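Local coordinates for protein phosphodiesterase (Salpingoeca rosetta, PDB 7D7P) that belongs to the phosphodiesterase family of the HD clan, an all-helical metalloprotein whose model holds a zinc ion and a magnesium ion, at residues Arg72-Leu77 with Lys88-Trp93; Glu81-Asp86 with Ile131-Leu136; Phe203-Ala208 with Gln247-Leu252. One frame throughout, in Å; residues are numbered along the deposited sequence.

Contact 1 of 3, residues Arg72-Leu77 with Lys88-Trp93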
loop_
_atom_site.group_PDB
_atom_site.type_symbol
_atom_site.label_atom_id
_atom_site.label_comp_id
_atom_site.label_asym_id
_atom_site.label_seq_id
_atom_site.Cartn_x
_atom_site.Cartn_y
_atom_site.Cartn_z
ATOM N N ARG A 72 16.927 -34.561 -6.363
ATOM C CA ARG A 72 17.366 -34.360 -4.986
ATOM C C ARG A 72 16.196 -34.020 -4.071
ATOM O O ARG A 72 16.175 -34.439 -2.908
ATOM C CB ARG A 72 18.425 -33.260 -4.921
ATOM C CG ARG A 72 19.837 -33.744 -5.180
ATOM C CD ARG A 72 20.859 -32.664 -4.850
ATOM N NE ARG A 72 20.939 -32.381 -3.418
ATOM C CZ ARG A 72 21.715 -31.441 -2.885
ATOM N NH1 ARG A 72 22.476 -30.684 -3.663
ATOM N NH2 ARG A 72 21.727 -31.253 -1.573
ATOM N N VAL A 73 15.223 -33.251 -4.567
ATOM C CA VAL A 73 14.043 -32.944 -3.763
ATOM C C VAL A 73 13.306 -34.227 -3.401
ATOM O O VAL A 73 12.954 -34.455 -2.237
ATOM C CB VAL A 73 13.124 -31.956 -4.503
ATOM C CG1 VAL A 73 11.777 -31.859 -3.795
ATOM C CG2 VAL A 73 13.776 -30.586 -4.601
ATOM N N PHE A 74 13.070 -35.089 -4.397
ATOM C CA PHE A 74 12.414 -36.368 -4.142
ATOM C C PHE A 74 13.247 -37.247 -3.215
ATOM O O PHE A 74 12.706 -37.910 -2.323
ATOM C CB PHE A 74 12.156 -37.097 -5.464
ATOM C CG PHE A 74 10.919 -36.641 -6.186
ATOM C CD1 PHE A 74 10.894 -35.422 -6.843
ATOM C CD2 PHE A 74 9.789 -37.442 -6.222
ATOM C CE1 PHE A 74 9.762 -35.005 -7.516
ATOM C CE2 PHE A 74 8.654 -37.032 -6.890
ATOM C CZ PHE A 74 8.639 -35.810 -7.539
ATOM N N GLN A 75 14.567 -37.271 -3.416
ATOM C CA GLN A 75 15.421 -38.146 -2.620
ATOM C C GLN A 75 15.506 -37.674 -1.172
ATOM O O GLN A 75 15.327 -38.466 -0.240
ATOM C CB GLN A 75 16.815 -38.227 -3.241
ATOM N N GLU A 76 15.771 -36.381 -0.963
ATOM C CA GLU A 76 16.016 -35.895 0.392
ATOM C C GLU A 76 14.741 -35.851 1.229
ATOM O O GLU A 76 14.812 -35.946 2.460
ATOM C CB GLU A 76 16.683 -34.522 0.341
ATOM C CG GLU A 76 18.077 -34.568 -0.275
ATOM C CD GLU A 76 18.890 -33.318 -0.005
ATOM O OE1 GLU A 76 19.990 -33.196 -0.580
ATOM O OE2 GLU A 76 18.430 -32.459 0.777
ATOM N N LEU A 77 13.576 -35.715 0.595
ATOM C CA LEU A 77 12.308 -35.781 1.314
ATOM C C LEU A 77 11.851 -37.210 1.579
ATOM O O LEU A 77 10.781 -37.398 2.169
ATOM C CB LEU A 77 11.220 -35.027 0.544
ATOM C CG LEU A 77 11.373 -33.506 0.535
ATOM C CD1 LEU A 77 10.333 -32.861 -0.367
ATOM C CD2 LEU A 77 11.278 -32.960 1.955
ATOM N N LYS A 88 14.288 -45.010 -12.532
ATOM C CA LYS A 88 14.246 -44.893 -13.985
ATOM C C LYS A 88 12.911 -44.330 -14.458
ATOM O O LYS A 88 12.867 -43.590 -15.447
ATOM C CB LYS A 88 14.516 -46.251 -14.634
ATOM C CG LYS A 88 15.864 -46.849 -14.261
ATOM C CD LYS A 88 16.232 -48.014 -15.167
ATOM C CE LYS A 88 15.152 -49.081 -15.163
ATOM N NZ LYS A 88 14.915 -49.629 -13.798
ATOM N N LYS A 89 11.818 -44.656 -13.765
ATOM C CA LYS A 89 10.531 -44.064 -14.111
ATOM C C LYS A 89 10.451 -42.614 -13.652
ATOM O O LYS A 89 9.859 -41.773 -14.339
ATOM C CB LYS A 89 9.392 -44.885 -13.508
ATOM C CG LYS A 89 9.335 -46.310 -14.023
ATOM C CD LYS A 89 8.048 -46.999 -13.616
ATOM C CE LYS A 89 7.989 -48.412 -14.176
ATOM N NZ LYS A 89 6.642 -49.024 -14.000
ATOM N N LEU A 90 11.039 -42.302 -12.493
ATOM C CA LEU A 90 11.082 -40.916 -12.040
ATOM C C LEU A 90 11.816 -40.032 -13.041
ATOM O O LEU A 90 11.345 -38.940 -13.380
ATOM C CB LEU A 90 11.744 -40.835 -10.664
ATOM C CG LEU A 90 11.947 -39.421 -10.106
ATOM C CD1 LEU A 90 10.614 -38.773 -9.763
ATOM C CD2 LEU A 90 12.868 -39.436 -8.895
ATOM N N ARG A 91 12.963 -40.496 -13.546
ATOM C CA ARG A 91 13.717 -39.701 -14.511
ATOM C C ARG A 91 13.004 -39.634 -15.856
ATOM O O ARG A 91 13.051 -38.603 -16.537
ATOM C CB ARG A 91 15.126 -40.271 -14.670
ATOM C CG ARG A 91 15.965 -40.149 -13.410
ATOM C CD ARG A 91 17.350 -40.750 -13.587
ATOM N NE ARG A 91 18.169 -40.570 -12.392
ATOM C CZ ARG A 91 18.850 -39.463 -12.115
ATOM N NH1 ARG A 91 18.811 -38.432 -12.948
ATOM N NH2 ARG A 91 19.566 -39.385 -11.002
ATOM N N LYS A 92 12.342 -40.723 -16.258
ATOM C CA LYS A 92 11.564 -40.698 -17.493
ATOM C C LYS A 92 10.358 -39.775 -17.361
ATOM O O LYS A 92 10.024 -39.040 -18.297
ATOM C CB LYS A 92 11.123 -42.116 -17.863
ATOM C CG LYS A 92 10.406 -42.222 -19.200
ATOM C CD LYS A 92 11.289 -41.749 -20.347
ATOM C CE LYS A 92 12.538 -42.610 -20.479
ATOM N NZ LYS A 92 13.493 -42.060 -21.483
ATOM N N TRP A 93 9.697 -39.798 -16.202
ATOM C CA TRP A 93 8.602 -38.865 -15.950
ATOM C C TRP A 93 9.094 -37.421 -15.975
ATOM O O TRP A 93 8.460 -36.552 -16.586
ATOM C CB TRP A 93 7.943 -39.199 -14.610
ATOM C CG TRP A 93 6.972 -38.170 -14.117
ATOM C CD1 TRP A 93 5.686 -37.987 -14.536
ATOM C CD2 TRP A 93 7.204 -37.191 -13.095
ATOM N NE1 TRP A 93 5.105 -36.951 -13.845
ATOM C CE2 TRP A 93 6.016 -36.445 -12.955
ATOM C CE3 TRP A 93 8.302 -36.870 -12.290
ATOM C CZ2 TRP A 93 5.895 -35.399 -12.041
ATOM C CZ3 TRP A 93 8.180 -35.830 -11.382
ATOM C CH2 TRP A 93 6.984 -35.109 -11.266
#
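Phe74 carries this contact alone on its side, reaching from one helix to Leu90 and Trp93 on the other. Along 72-77, Arg72 comes first and turns its charge along its own helix: NE and NH2 both grip Glu76 OE1 side-on, with that oxygen in the guanidinium plane and the NH2-to-OE1 bond the shorter at 2.8 Å. Val73 faces elsewhere, onto Leu140 and Tyr120. At Phe74, CG sits anti to the carbonyl carbon (chi1 -82°), which swings the ring out toward helix 87-99. Leu90 CD1 lies over one face of the ring, 4.0 Å from the Phe74 centroid and slightly toward the rim, a CH-pi contact. The far end of the same ring meets the indole: Phe74 CZ comes within 3.9 Å of Trp93 CZ3, and the two six-membered rings meet obliquely, their planes at 66°. Glu76 also bonds Ser49 through OE2. All three touching side chains are buried, in apolar helix-helix packing within an all-helical fold. Short helix 79-82, in the connection between the two helices, adds Ile80 against both Phe74 and Leu90, while helix 133-145 packs Leu137 and Leu140 on Phe74 and Leu144 on Trp93.

Contact 2 of 3, residues Glu81-Asp86 with Ile131-Leu136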
loop_
_atom_site.group_PDB
_atom_site.type_symbol
_atom_site.label_atom_id
_atom_site.label_comp_id
_atom_site.label_asym_id
_atom_site.label_seq_id
_atom_site.Cartn_x
_atom_site.Cartn_y
_atom_site.Cartn_z
ATOM N N GLU A 81 12.056 -43.650 -1.293
ATOM C CA GLU A 81 12.096 -44.890 -0.525
ATOM C C GLU A 81 10.759 -45.201 0.136
ATOM O O GLU A 81 10.424 -46.378 0.313
ATOM C CB GLU A 81 13.211 -44.831 0.522
ATOM C CG GLU A 81 13.014 -43.799 1.613
ATOM C CD GLU A 81 14.197 -43.732 2.560
ATOM O OE1 GLU A 81 15.344 -43.899 2.091
ATOM O OE2 GLU A 81 13.983 -43.513 3.773
ATOM N N GLN A 82 9.974 -44.177 0.483
ATOM C CA GLN A 82 8.689 -44.420 1.134
ATOM C C GLN A 82 7.681 -45.058 0.185
ATOM O O GLN A 82 6.782 -45.778 0.634
ATOM C CB GLN A 82 8.125 -43.114 1.699
ATOM C CG GLN A 82 8.774 -42.660 3.000
ATOM C CD GLN A 82 8.417 -43.545 4.179
ATOM O OE1 GLN A 82 7.263 -43.941 4.348
ATOM N NE2 GLN A 82 9.411 -43.860 5.002
ATOM N N PHE A 83 7.804 -44.810 -1.120
ATOM C CA PHE A 83 6.885 -45.388 -2.093
ATOM C C PHE A 83 7.571 -46.340 -3.066
ATOM O O PHE A 83 6.964 -46.710 -4.080
ATOM C CB PHE A 83 6.155 -44.276 -2.853
ATOM C CG PHE A 83 5.253 -43.452 -1.981
ATOM C CD1 PHE A 83 4.008 -43.929 -1.604
ATOM C CD2 PHE A 83 5.659 -42.210 -1.519
ATOM C CE1 PHE A 83 3.176 -43.176 -0.793
ATOM C CE2 PHE A 83 4.833 -41.452 -0.707
ATOM C CZ PHE A 83 3.589 -41.935 -0.345
ATOM N N ASN A 84 8.804 -46.760 -2.775
ATOM C CA ASN A 84 9.551 -47.700 -3.612
ATOM C C ASN A 84 9.548 -47.251 -5.072
ATOM O O ASN A 84 9.238 -48.015 -5.989
ATOM C CB ASN A 84 9.001 -49.123 -3.471
ATOM C CG ASN A 84 9.056 -49.634 -2.040
ATOM O OD1 ASN A 84 9.962 -49.291 -1.278
ATOM N ND2 ASN A 84 8.085 -50.462 -1.668
ATOM N N ILE A 85 9.893 -45.983 -5.279
ATOM C CA ILE A 85 9.810 -45.367 -6.598
ATOM C C ILE A 85 10.943 -45.883 -7.475
ATOM O O ILE A 85 12.115 -45.850 -7.083
ATOM C CB ILE A 85 9.855 -43.835 -6.482
ATOM C CG1 ILE A 85 8.511 -43.296 -5.984
ATOM C CG2 ILE A 85 10.238 -43.208 -7.813
ATOM C CD1 ILE A 85 8.504 -41.800 -5.713
ATOM N N ASP A 86 10.594 -46.365 -8.666
ATOM C CA ASP A 86 11.588 -46.733 -9.670
ATOM C C ASP A 86 12.251 -45.464 -10.195
ATOM O O ASP A 86 11.609 -44.652 -10.869
ATOM C CB ASP A 86 10.924 -47.520 -10.797
ATOM C CG ASP A 86 11.922 -48.089 -11.793
ATOM O OD1 ASP A 86 13.127 -47.762 -11.710
ATOM O OD2 ASP A 86 11.495 -48.869 -12.670
ATOM N N ILE A 131 1.401 -32.789 7.386
ATOM C CA ILE A 131 1.258 -33.357 6.050
ATOM C C ILE A 131 1.534 -34.855 6.098
ATOM O O ILE A 131 2.398 -35.326 6.851
ATOM C CB ILE A 131 2.184 -32.644 5.047
ATOM C CG1 ILE A 131 1.736 -32.928 3.611
ATOM C CG2 ILE A 131 3.635 -33.067 5.229
ATOM C CD1 ILE A 131 2.545 -32.195 2.560
ATOM N N THR A 132 0.784 -35.615 5.308
ATOM C CA THR A 132 0.997 -37.050 5.220
ATOM C C THR A 132 2.000 -37.372 4.117
ATOM O O THR A 132 2.340 -36.532 3.280
ATOM C CB THR A 132 -0.321 -37.786 4.968
ATOM O OG1 THR A 132 -0.668 -37.690 3.579
ATOM C CG2 THR A 132 -1.438 -37.190 5.814
ATOM N N GLU A 133 2.471 -38.621 4.125
ATOM C CA GLU A 133 3.445 -39.056 3.130
ATOM C C GLU A 133 2.870 -38.990 1.722
ATOM O O GLU A 133 3.553 -38.561 0.785
ATOM C CB GLU A 133 3.914 -40.475 3.448
ATOM C CG GLU A 133 5.240 -40.841 2.814
ATOM C CD GLU A 133 6.396 -40.079 3.421
ATOM O OE1 GLU A 133 6.403 -39.895 4.657
ATOM O OE2 GLU A 133 7.297 -39.661 2.664
ATOM N N VAL A 134 1.615 -39.412 1.552
ATOM C CA VAL A 134 1.000 -39.384 0.229
ATOM C C VAL A 134 0.789 -37.945 -0.230
ATOM O O VAL A 134 1.042 -37.610 -1.394
ATOM C CB VAL A 134 -0.315 -40.185 0.235
ATOM C CG1 VAL A 134 -1.122 -39.907 -1.026
ATOM C CG2 VAL A 134 -0.030 -41.676 0.365
ATOM N N GLU A 135 0.344 -37.069 0.675
ATOM C CA GLU A 135 0.146 -35.668 0.315
ATOM C C GLU A 135 1.465 -34.981 -0.022
ATOM O O GLU A 135 1.491 -34.077 -0.864
ATOM C CB GLU A 135 -0.567 -34.928 1.449
ATOM C CG GLU A 135 -2.005 -35.383 1.679
ATOM C CD GLU A 135 -2.551 -34.954 3.028
ATOM O OE1 GLU A 135 -1.771 -34.430 3.855
ATOM O OE2 GLU A 135 -3.763 -35.148 3.265
ATOM N N LEU A 136 2.563 -35.395 0.612
ATOM C CA LEU A 136 3.866 -34.829 0.279
ATOM C C LEU A 136 4.267 -35.183 -1.146
ATOM O O LEU A 136 4.699 -34.316 -1.915
ATOM C CB LEU A 136 4.922 -35.316 1.272
ATOM C CG LEU A 136 6.356 -34.847 1.024
ATOM C CD1 LEU A 136 6.452 -33.330 1.109
ATOM C CD2 LEU A 136 7.316 -35.511 2.006
#
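Gln82 and Glu133 bring the backbones closest, their CA atoms 7.8 Å apart, where the end of the short helix 79-82 faces the first turn of helix 133-145. Phe83 does most of the apolar work. It is the first residue to leave helical geometry, and with CG anti to the carbonyl carbon (chi1 -65°) its ring extends toward the opposite helix. One corner of the ring approaches the backbone there: Phe83 CE2 lies 3.5 Å from Glu133 O, which sits at the ring edge, near its plane. The same CE2 carbon is 3.6 Å from Glu133 CG, and at the tip Phe83 CZ rests 3.7 Å from Val134 CG2.

The helix being met is started by a capping box. Thr132 holds the N-cap position and accepts through OG1 from Glu135 N at 3.1 Å; in return Thr132 N donates to Glu135 OE1 in a nearly straight bond (169°), arriving from above the carboxylate plane. This reciprocal pair satisfies two backbone N-H groups at the helix start.

Nearer the surface, Gln82 crosses Glu133 at about a right angle. Both chains bend at chi2, and Gln82 CG comes 3.4 Å from Glu133 OE2, a touch of methylene on carboxylate without a hydrogen bond. The polar partner of Glu133 lies elsewhere, as OE1 accepts from Ala40 N. Leu198 and Asn197 back the loop, Leu198 against the Phe83 ring and Asn197 bonding Phe83 O through its side-chain amide, while Val134 also touches Leu206 and Glu202 of helix 200-215.

Contact 3 of 3, residues Phe203-Ala208 with Gln247-Leu252; sequences FKRLRA and QRLFVL
Arg205 reaches across from helix 200-215 to Arg248 and Leu249 on helix 245-260, and its course explains the contact. CB leaves the backbone at the flank of the interface and touches nothing on the other segment. CG then goes anti to the backbone N, the chain kinks once at chi2 (62°), and from there it runs extended, so that CG, CD and NE only carry the guanidinium over. NE hydrogen-bonds outside the two segments. NH2 is the atom that arrives. It lies 4.0 Å from Leu249 CB, alongside the start of a side chain that heads the other way to pack on Val209 and Asn212. It also lies 3.7 Å from Arg248 NH2, with the two guanidinium planes turned 66° apart.

Glu135, at the start of helix 133-145, brings these two cations together. Its carboxylate splits between them, forming salt bridges through OE2 to Arg205 NH2 and through OE1 to Arg248 NE, which probably balances part of their combined positive charge. Arg248 is held further by Leu241 O at NH1 and Asn245 OD1 at NH2, and Arg205 NH2 makes a weak hydrogen bond to Asn245 O. With these partners Arg248, which is buried, has each of its guanidinium nitrogens bonded.

One carboxylate bridging two arginines thus joins three helices of the all-helical phosphodiesterase domain. Two of them lead on to the zinc site: helix 245-260 ends at Asp260, and His146 and Asp147 follow directly on helix 133-145.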
loop_
_atom_site.group_PDB
_atom_site.type_symbol
_atom_site.label_atom_id
_atom_site.label_comp_id
_atom_site.label_asym_id
_atom_site.label_seq_id
_atom_site.Cartn_x
_atom_site.Cartn_y
_atom_site.Cartn_z
ATOM N N PHE A 203 -3.963 -43.356 -3.774
ATOM C CA PHE A 203 -4.021 -42.648 -5.047
ATOM C C PHE A 203 -5.220 -41.711 -5.102
ATOM O O PHE A 203 -5.132 -40.618 -5.673
ATOM C CB PHE A 203 -4.065 -43.641 -6.209
ATOM C CG PHE A 203 -4.214 -42.986 -7.554
ATOM C CD1 PHE A 203 -3.125 -42.394 -8.175
ATOM C CD2 PHE A 203 -5.445 -42.951 -8.192
ATOM C CE1 PHE A 203 -3.258 -41.783 -9.409
ATOM C CE2 PHE A 203 -5.585 -42.342 -9.428
ATOM C CZ PHE A 203 -4.490 -41.757 -10.037
ATOM N N LYS A 204 -6.349 -42.124 -4.514
ATOM C CA LYS A 204 -7.523 -41.256 -4.480
ATOM C C LYS A 204 -7.230 -39.957 -3.741
ATOM O O LYS A 204 -7.668 -38.880 -4.164
ATOM C CB LYS A 204 -8.701 -41.987 -3.834
ATOM C CG LYS A 204 -9.335 -43.051 -4.721
ATOM C CD LYS A 204 -10.549 -43.686 -4.058
ATOM C CE LYS A 204 -11.732 -42.732 -4.040
ATOM N NZ LYS A 204 -12.266 -42.481 -5.410
ATOM N N ARG A 205 -6.493 -40.035 -2.630
ATOM C CA ARG A 205 -6.127 -38.820 -1.910
ATOM C C ARG A 205 -5.090 -38.017 -2.687
ATOM O O ARG A 205 -5.187 -36.786 -2.774
ATOM C CB ARG A 205 -5.613 -39.175 -0.513
ATOM C CG ARG A 205 -5.148 -37.988 0.313
ATOM C CD ARG A 205 -6.276 -37.001 0.577
ATOM N NE ARG A 205 -5.853 -35.928 1.473
ATOM C CZ ARG A 205 -6.618 -34.902 1.830
ATOM N NH1 ARG A 205 -7.857 -34.799 1.368
ATOM N NH2 ARG A 205 -6.144 -33.976 2.653
ATOM N N LEU A 206 -4.103 -38.701 -3.273
ATOM C CA LEU A 206 -3.105 -38.018 -4.092
ATOM C C LEU A 206 -3.750 -37.300 -5.271
ATOM O O LEU A 206 -3.390 -36.159 -5.587
ATOM C CB LEU A 206 -2.060 -39.018 -4.586
ATOM C CG LEU A 206 -1.028 -38.470 -5.576
ATOM C CD1 LEU A 206 0.382 -38.737 -5.078
ATOM C CD2 LEU A 206 -1.228 -39.068 -6.962
ATOM N N ARG A 207 -4.703 -37.955 -5.939
ATOM C CA ARG A 207 -5.388 -37.325 -7.064
ATOM C C ARG A 207 -6.195 -36.116 -6.607
ATOM O O ARG A 207 -6.186 -35.069 -7.265
ATOM C CB ARG A 207 -6.288 -38.346 -7.764
ATOM C CG ARG A 207 -7.137 -37.783 -8.892
ATOM C CD ARG A 207 -7.558 -38.885 -9.862
ATOM N NE ARG A 207 -8.574 -38.442 -10.815
ATOM C CZ ARG A 207 -8.314 -37.753 -11.924
ATOM N NH1 ARG A 207 -7.067 -37.419 -12.225
ATOM N NH2 ARG A 207 -9.304 -37.393 -12.732
ATOM N N ALA A 208 -6.891 -36.237 -5.472
ATOM C CA ALA A 208 -7.674 -35.118 -4.959
ATOM C C ALA A 208 -6.782 -33.937 -4.590
ATOM O O ALA A 208 -7.150 -32.779 -4.821
ATOM C CB ALA A 208 -8.497 -35.565 -3.752
ATOM N N GLN A 247 -9.435 -29.067 5.979
ATOM C CA GLN A 247 -8.674 -27.885 6.366
ATOM C C GLN A 247 -7.193 -28.042 6.037
ATOM O O GLN A 247 -6.520 -27.054 5.721
ATOM C CB GLN A 247 -8.869 -27.608 7.857
ATOM C CG GLN A 247 -8.378 -26.252 8.321
ATOM C CD GLN A 247 -9.052 -25.803 9.605
ATOM O OE1 GLN A 247 -10.278 -25.702 9.673
ATOM N NE2 GLN A 247 -8.253 -25.536 10.632
ATOM N N ARG A 248 -6.672 -29.270 6.103
ATOM C CA ARG A 248 -5.283 -29.503 5.717
ATOM C C ARG A 248 -5.098 -29.347 4.212
ATOM O O ARG A 248 -4.072 -28.827 3.759
ATOM C CB ARG A 248 -4.834 -30.892 6.173
ATOM C CG ARG A 248 -3.362 -31.181 5.918
ATOM C CD ARG A 248 -2.919 -32.480 6.578
ATOM N NE ARG A 248 -3.505 -33.660 5.945
ATOM C CZ ARG A 248 -4.459 -34.407 6.492
ATOM N NH1 ARG A 248 -4.942 -34.097 7.687
ATOM N NH2 ARG A 248 -4.932 -35.464 5.843
ATOM N N LEU A 249 -6.080 -29.791 3.422
ATOM C CA LEU A 249 -6.001 -29.606 1.976
ATOM C C LEU A 249 -6.035 -28.127 1.609
ATOM O O LEU A 249 -5.339 -27.694 0.681
ATOM C CB LEU A 249 -7.138 -30.360 1.284
ATOM C CG LEU A 249 -7.188 -30.238 -0.242
ATOM C CD1 LEU A 249 -5.857 -30.648 -0.865
ATOM C CD2 LEU A 249 -8.331 -31.059 -0.825
ATOM N N PHE A 250 -6.838 -27.336 2.326
ATOM C CA PHE A 250 -6.860 -25.896 2.094
ATOM C C PHE A 250 -5.478 -25.286 2.301
ATOM O O PHE A 250 -5.042 -24.435 1.515
ATOM C CB PHE A 250 -7.886 -25.234 3.016
ATOM C CG PHE A 250 -7.847 -23.728 2.992
ATOM C CD1 PHE A 250 -8.442 -23.024 1.959
ATOM C CD2 PHE A 250 -7.231 -23.020 4.010
ATOM C CE1 PHE A 250 -8.414 -21.644 1.935
ATOM C CE2 PHE A 250 -7.200 -21.638 3.992
ATOM C CZ PHE A 250 -7.791 -20.951 2.953
ATOM N N VAL A 251 -4.774 -25.716 3.351
ATOM C CA VAL A 251 -3.437 -25.200 3.631
ATOM C C VAL A 251 -2.468 -25.585 2.518
ATOM O O VAL A 251 -1.639 -24.772 2.091
ATOM C CB VAL A 251 -2.955 -25.700 5.006
ATOM C CG1 VAL A 251 -1.468 -25.425 5.192
ATOM C CG2 VAL A 251 -3.769 -25.051 6.116
ATOM N N LEU A 252 -2.556 -26.826 2.031
ATOM C CA LEU A 252 -1.709 -27.238 0.915
ATOM C C LEU A 252 -1.979 -26.390 -0.323
ATOM O O LEU A 252 -1.044 -25.985 -1.024
ATOM C CB LEU A 252 -1.925 -28.720 0.606
ATOM C CG LEU A 252 -1.671 -29.707 1.748
ATOM C CD1 LEU A 252 -1.907 -31.135 1.285
ATOM C CD2 LEU A 252 -0.264 -29.542 2.300
#

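Overall arrangement
From the N terminus, contact 1 closes first, folding helix 63-76 back against helix 87-99 across a ten-residue connection. Contact 2 opens inside that connection, at 81-86, and closes only at 131-136, so the two cross along the chain; they also touch in space, with Ile85 against Leu90 and Leu136 against the backbone of Leu77. Contact 3 follows in series; the 38 residues between its segments are mostly helical and include helix 222-234. Contacts 2 and 3 share a salt-bridged corner, beside which Ile131 packs on Leu252. Helix 133-145 is thus the common element, packed on contact 1 by one side chain set and joined to contact 3 by another.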